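Local coordinates for histidine kinase (Methanosarcina mazei, PDB 3LI9), which is a putative membrane sensor histidine kinase, represented here by its extracellular PDC-fold (Cache) domain, and probably passes signals on by phosphorylating a histidine, at residues Y127-L130 against P131-T134. Residues are numbered along the deposited sequence; the frame is centred on the assembly and turned at random.
Sequences YYQL and PKTT
L130 and P131 meet in the middle of the short helix 126-134, where the proline ring replaces the amide hydrogen that would otherwise reach back one turn. P131 CD lies tightly against L130 CB, at 3.4 Å, and fills the place of that hydrogen 3.4 Å from Y127 O; the helix is kinked at this point. A glycine here, without the ring, would probably open a gap beside L130 CB and Y127 O and leave the backbone freer to turn. Beyond the proline the helical bonds resume: K132 N donates to Y128 O (3.2 Å), and T133 and T134 each add a hydroxyl bond to the carbonyl their own N-H already uses. T134 N meets L130 O at 2.9 Å almost in line with the C=O bond, while OG1, set between backbone N and carbonyl carbon (chi1 71°), reaches L130 O from above the carbonyl plane, at 2.8 Å, and also bonds K136 N. T133 OG1 and N grip Q129 O from opposite faces of that carbonyl. K132, fully extended, runs alongside Q129 and brings CD to the edge of the Y128 ring, 4.2 Å from CE2. K132 NZ makes a salt bridge with E80, which also bonds the Y128 hydroxyl, so a long, flexible lysine suits this exposed place. Inward, P131 rests on I166, D154 and T138, which L130 also touches, laying the helix against the sheet containing strands 138-139, 148-159 and 162-172.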
# COMPACT_ATOMS: atom_id res chain seq x y z
N TYR A 127 2.29 -11.08 -0.17
CA TYR A 127 2.14 -10.47 1.16
C TYR A 127 2.82 -11.34 2.23
O TYR A 127 3.23 -10.83 3.31
CB TYR A 127 0.66 -10.29 1.50
CG TYR A 127 -0.10 -11.58 1.89
CD1 TYR A 127 -0.29 -11.93 3.19
CD2 TYR A 127 -0.68 -12.41 0.91
CE1 TYR A 127 -0.99 -13.03 3.53
CE2 TYR A 127 -1.41 -13.55 1.26
CZ TYR A 127 -1.55 -13.86 2.57
OH TYR A 127 -2.27 -14.96 2.95
N TYR A 128 2.89 -12.65 1.97
CA TYR A 128 3.53 -13.58 2.94
C TYR A 128 4.88 -13.99 2.44
O TYR A 128 5.82 -14.01 3.21
CB TYR A 128 2.68 -14.86 3.13
CG TYR A 128 3.09 -15.79 4.26
CD1 TYR A 128 2.33 -15.86 5.42
CD2 TYR A 128 4.15 -16.67 4.13
CE1 TYR A 128 2.64 -16.73 6.45
CE2 TYR A 128 4.50 -17.52 5.15
CZ TYR A 128 3.75 -17.57 6.30
OH TYR A 128 4.05 -18.47 7.30
N GLN A 129 4.98 -14.31 1.14
CA GLN A 129 6.25 -14.85 0.61
C GLN A 129 7.36 -13.79 0.55
O GLN A 129 8.53 -14.11 0.73
CB GLN A 129 6.06 -15.48 -0.78
CG GLN A 129 5.20 -16.77 -0.77
CD GLN A 129 5.78 -17.85 0.13
OE1 GLN A 129 6.92 -18.19 0.00
NE2 GLN A 129 4.97 -18.39 1.03
N LEU A 130 7.02 -12.53 0.34
CA LEU A 130 8.13 -11.55 0.28
C LEU A 130 8.78 -11.35 1.65
O LEU A 130 10.01 -11.38 1.75
CB LEU A 130 7.72 -10.21 -0.33
CG LEU A 130 7.54 -10.11 -1.85
CD1 LEU A 130 7.20 -8.64 -2.22
CD2 LEU A 130 8.81 -10.61 -2.58
N PRO A 131 7.99 -11.14 2.71
CA PRO A 131 8.68 -11.09 4.00
C PRO A 131 9.43 -12.36 4.35
O PRO A 131 10.46 -12.29 5.02
CB PRO A 131 7.53 -10.92 5.01
CG PRO A 131 6.49 -10.18 4.25
CD PRO A 131 6.61 -10.65 2.80
N LYS A 132 8.88 -13.52 4.00
CA LYS A 132 9.55 -14.78 4.29
C LYS A 132 10.94 -14.91 3.63
O LYS A 132 11.90 -15.36 4.27
CB LYS A 132 8.73 -15.96 3.84
CG LYS A 132 9.32 -17.31 4.21
CD LYS A 132 8.41 -18.45 3.84
CE LYS A 132 9.19 -19.73 4.16
NZ LYS A 132 8.36 -20.91 4.32
N THR A 133 11.05 -14.51 2.37
CA THR A 133 12.30 -14.74 1.62
C THR A 133 13.27 -13.57 1.80
O THR A 133 14.48 -13.75 1.75
CB THR A 133 11.99 -15.02 0.13
OG1 THR A 133 11.31 -13.90 -0.45
CG2 THR A 133 11.10 -16.24 -0.03
N THR A 134 12.74 -12.37 2.06
CA THR A 134 13.60 -11.22 2.23
C THR A 134 13.94 -10.90 3.69
O THR A 134 14.92 -10.20 3.96
CB THR A 134 13.05 -9.94 1.58
OG1 THR A 134 11.92 -9.46 2.32
CG2 THR A 134 12.69 -10.13 0.08